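Local atomic coordinates of DUF309 domain-containing protein (Thermus thermophilus, PDB entry 2CWY), a protein that is of unknown function and folds as a small, compact, all-helical single chain belonging to the DUF309 family. Residues Ala48-Gln51 / Arg52-Arg56; Leu9-Arg13 / Ala14-Tyr18. All coordinates share one frame; numbering follows the deposited sequence.

Interaction 1 (Ala48-Gln51 / Arg52-Arg56)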
# COMPACT_ATOMS: atom_id res chain seq x y z
N ALA A 48 3.08 -3.07 6.59
CA ALA A 48 4.31 -3.85 6.72
C ALA A 48 5.46 -2.95 7.19
O ALA A 48 6.19 -3.31 8.11
CB ALA A 48 4.69 -4.48 5.38
N LEU A 49 5.60 -1.79 6.57
CA LEU A 49 6.67 -0.89 6.96
C LEU A 49 6.48 -0.32 8.36
O LEU A 49 7.46 -0.12 9.08
CB LEU A 49 6.81 0.24 5.93
CG LEU A 49 7.16 -0.29 4.54
CD1 LEU A 49 7.29 0.88 3.58
CD2 LEU A 49 8.47 -1.08 4.59
N HIS A 50 5.22 -0.09 8.74
CA HIS A 50 4.92 0.42 10.08
C HIS A 50 5.33 -0.65 11.10
O HIS A 50 5.96 -0.34 12.11
CB HIS A 50 3.43 0.72 10.22
CG HIS A 50 3.02 1.09 11.61
ND1 HIS A 50 3.46 2.24 12.24
CD2 HIS A 50 2.24 0.45 12.51
CE1 HIS A 50 2.97 2.28 13.47
NE2 HIS A 50 2.22 1.21 13.66
N GLN A 51 4.96 -1.90 10.84
CA GLN A 51 5.32 -2.97 11.76
C GLN A 51 6.82 -3.07 11.93
O GLN A 51 7.31 -3.25 13.04
CB GLN A 51 4.78 -4.32 11.28
CG GLN A 51 3.27 -4.48 11.48
CD GLN A 51 2.87 -4.42 12.94
OE1 GLN A 51 3.30 -5.23 13.75
NE2 GLN A 51 2.02 -3.45 13.28
N ARG A 52 7.56 -2.95 10.83
CA ARG A 52 9.01 -3.06 10.92
C ARG A 52 9.64 -1.91 11.68
O ARG A 52 10.68 -2.08 12.33
CB ARG A 52 9.59 -3.24 9.51
CG ARG A 52 9.37 -4.69 9.04
CD ARG A 52 10.42 -5.62 9.68
NE ARG A 52 11.71 -5.23 9.15
CZ ARG A 52 12.23 -5.72 8.02
NH1 ARG A 52 13.39 -5.26 7.60
NH2 ARG A 52 11.65 -6.71 7.37
N ARG A 53 9.01 -0.75 11.65
CA ARG A 53 9.51 0.40 12.40
C ARG A 53 9.41 0.12 13.89
O ARG A 53 10.17 0.69 14.70
CB ARG A 53 8.70 1.65 12.07
CG ARG A 53 9.28 2.50 10.97
CD ARG A 53 8.56 3.84 10.99
NE ARG A 53 9.11 4.77 10.01
CZ ARG A 53 8.68 6.02 9.86
NH1 ARG A 53 7.70 6.47 10.64
NH2 ARG A 53 9.22 6.81 8.95
N LEU A 54 8.47 -0.74 14.26
CA LEU A 54 8.29 -1.10 15.67
C LEU A 54 9.10 -2.35 16.02
O LEU A 54 8.96 -2.89 17.12
CB LEU A 54 6.80 -1.36 15.95
CG LEU A 54 5.87 -0.17 15.67
CD1 LEU A 54 4.43 -0.59 15.82
CD2 LEU A 54 6.21 0.97 16.62
N GLY A 55 9.93 -2.80 15.09
CA GLY A 55 10.74 -3.99 15.31
C GLY A 55 9.93 -5.27 15.25
O GLY A 55 10.28 -6.28 15.86
N ARG A 56 8.82 -5.22 14.51
CA ARG A 56 7.92 -6.37 14.38
C ARG A 56 7.92 -6.85 12.93
O ARG A 56 8.25 -6.10 12.02
CB ARG A 56 6.51 -5.97 14.84
CG ARG A 56 6.47 -5.58 16.32
CD ARG A 56 5.14 -4.91 16.71
NE ARG A 56 3.98 -5.76 16.43
CZ ARG A 56 3.44 -6.61 17.29
NH1 ARG A 56 2.39 -7.34 16.94
NH2 ARG A 56 3.95 -6.73 18.52
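Gln51 holds Arg56 through both its backbone and its side chain, across the Schellman motif that ends helix 33-53. In the backbone, Arg56 N donates to Gln51 O (2.9 Å), while Gly55 N turns back to Arg52 O. Gly55 is the C-prime residue, and its positive phi (73°) explains why a glycine stands there. The side-chain bond is the straighter of the two: Arg56 NE meets Gln51 OE1 at 2.8 Å and 161°, in the carbonyl plane of the amide and at the edge of the guanidinium. The two flat groups themselves are almost perpendicular. A bend at chi2 (-61°) folds the Gln51 chain so that its amide can take this bond. With the amide cut back to the methyl of an alanine, Arg56 NE would probably lose this acceptor and the guanidinium be freer to turn.

Arg52 is bonded one turn back by its N to Ala48 O, and its CG also packs on that oxygen. The long, bent chain then carries the guanidinium away to helix 81-92, where NH2 bonds Leu92 O. His50 and Leu54, a turn apart, pack side chain on side chain: Leu54 CD1 lies obliquely to the imidazole, 3.6 Å from His50 NE2.

Interaction 2 (Leu9-Arg13 / Ala14-Tyr18)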
# COMPACT_ATOMS: atom_id res chain seq x y z
N LEU A 9 1.41 9.64 -1.46
CA LEU A 9 2.83 9.33 -1.60
C LEU A 9 3.65 10.35 -0.80
O LEU A 9 4.79 10.07 -0.41
CB LEU A 9 3.22 9.34 -3.08
CG LEU A 9 2.54 8.22 -3.87
CD1 LEU A 9 2.93 8.32 -5.34
CD2 LEU A 9 2.93 6.87 -3.28
N GLY A 10 3.06 11.51 -0.55
CA GLY A 10 3.72 12.54 0.24
C GLY A 10 3.85 12.03 1.67
O GLY A 10 4.91 12.17 2.29
N LEU A 11 2.78 11.44 2.19
CA LEU A 11 2.81 10.88 3.54
C LEU A 11 3.84 9.76 3.59
O LEU A 11 4.62 9.65 4.54
CB LEU A 11 1.44 10.30 3.92
CG LEU A 11 0.27 11.27 3.99
CD1 LEU A 11 -1.03 10.47 4.01
CD2 LEU A 11 0.38 12.15 5.24
N TRP A 12 3.82 8.91 2.56
CA TRP A 12 4.74 7.78 2.47
C TRP A 12 6.20 8.25 2.47
O TRP A 12 7.04 7.67 3.16
CB TRP A 12 4.46 7.00 1.19
CG TRP A 12 5.32 5.76 0.99
CD1 TRP A 12 6.65 5.73 0.66
CD2 TRP A 12 4.89 4.40 1.08
NE1 TRP A 12 7.07 4.42 0.54
CE2 TRP A 12 6.02 3.59 0.79
CE3 TRP A 12 3.67 3.78 1.38
CZ2 TRP A 12 5.95 2.19 0.79
CZ3 TRP A 12 3.61 2.38 1.38
CH2 TRP A 12 4.74 1.60 1.08
N ARG A 13 6.48 9.29 1.69
CA ARG A 13 7.83 9.84 1.60
C ARG A 13 8.27 10.42 2.94
O ARG A 13 9.47 10.41 3.28
CB ARG A 13 7.89 10.94 0.53
CG ARG A 13 7.94 10.41 -0.88
CD ARG A 13 8.19 11.53 -1.86
NE ARG A 13 6.97 12.27 -2.18
CZ ARG A 13 6.15 11.96 -3.18
NH1 ARG A 13 6.43 10.92 -3.96
NH2 ARG A 13 5.06 12.68 -3.40
N ALA A 14 7.31 10.93 3.70
CA ALA A 14 7.61 11.49 5.02
C ALA A 14 7.62 10.40 6.11
O ALA A 14 7.74 10.71 7.30
CB ALA A 14 6.60 12.57 5.36
N GLY A 15 7.50 9.14 5.69
CA GLY A 15 7.53 8.04 6.65
C GLY A 15 6.30 7.87 7.53
O GLY A 15 6.36 7.22 8.59
N ARG A 16 5.18 8.44 7.11
CA ARG A 16 3.93 8.34 7.86
C ARG A 16 3.11 7.16 7.35
O ARG A 16 2.02 7.34 6.82
CB ARG A 16 3.15 9.65 7.73
CG ARG A 16 3.89 10.83 8.37
CD ARG A 16 3.01 11.53 9.39
NE ARG A 16 2.07 12.44 8.75
CZ ARG A 16 0.91 12.83 9.29
NH1 ARG A 16 0.13 13.67 8.63
NH2 ARG A 16 0.53 12.36 10.47
N TYR A 17 3.66 5.97 7.51
CA TYR A 17 3.03 4.74 7.04
C TYR A 17 1.67 4.45 7.65
O TYR A 17 0.75 4.03 6.94
CB TYR A 17 3.95 3.56 7.28
CG TYR A 17 5.31 3.72 6.64
CD1 TYR A 17 5.44 3.97 5.27
CD2 TYR A 17 6.47 3.64 7.41
CE1 TYR A 17 6.69 4.13 4.68
CE2 TYR A 17 7.73 3.80 6.83
CZ TYR A 17 7.83 4.04 5.47
OH TYR A 17 9.09 4.17 4.92
N TYR A 18 1.52 4.66 8.95
CA TYR A 18 0.24 4.39 9.59
C TYR A 18 -0.81 5.39 9.08
O TYR A 18 -1.98 5.05 8.91
CB TYR A 18 0.40 4.46 11.11
CG TYR A 18 -0.54 3.55 11.87
CD1 TYR A 18 -0.38 3.35 13.24
CD2 TYR A 18 -1.58 2.89 11.23
CE1 TYR A 18 -1.24 2.51 13.95
CE2 TYR A 18 -2.45 2.05 11.93
CZ TYR A 18 -2.28 1.86 13.29
OH TYR A 18 -3.13 1.03 13.99
O HOH W 1 9.29 6.23 3.30
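Trp12 and Tyr17 form a T-shaped (edge-to-face) pair, with the phenol edge directed at the indole. Tyr17 CE1 stands 3.9 Å above the middle of one indole face, and the planes are 82° apart. Tyr17 also has a face in use: Gly15 C lies over its centre, so the ring rests on the turn that precedes it. Farther out, the flat guanidinium of Arg13 is folded back by a bend at chi3 (-81°), and Leu9 O lies over the middle of one of its faces.

The backbone beside the rings makes a Schellman motif that ends helix 5-13. Arg16 N returns to Leu11 O at 2.9 Å, and Gly15 N bonds Trp12 O at 3.0 Å. Gly15 is the C-prime residue; its positive phi suits glycine. Arg16 then centres an inverse gamma turn and serves as N-cap of helix 17-30, so very little chain separates the two helices. A water donates to Trp12 O at 2.7 Å and lies 2.6 Å from Tyr17 OH, tying the helix end to the phenol as well. Across the turn, Leu11 CD2 comes 3.7 Å from Arg16 NH1, which lets the aliphatic branch pack against the end of a long, exposed side chain.

Trp12 suits its buried place because its broad apolar ring can meet several helices while the one polar atom of its side chain is satisfied: NE1 bonds Glu87 OE1 of helix 81-92. The indole packs on Leu45 and Leu49 of helix 33-53 and on Leu84, Tyr17 touches Leu49, Arg53 and Arg91, and Leu11 rests on Val20 and Val23 of helix 17-30.

Overall arrangement
Interactions 1 and 2 are two helix ends of one kind, each closed by a Schellman motif with a glycine at C-prime, and their centres lie 14 Å apart. In sequence interaction 2 comes first, yet the two meet directly in space. Leu49 CD1 fits against the aromatic pair, 3.4 Å from Trp12 CZ2 and 3.5 Å from Tyr17 CE1. Alongside, the rings of His50 and Tyr18 meet with planes about 35° apart, His50 NE2 being 3.4 Å from Tyr18 CD1. Arg53 NH1 approaches Gly15 O to 2.6 Å, bringing the end of helix 33-53 to the turn between helices 5-13 and 17-30. No active site or ligand is known here.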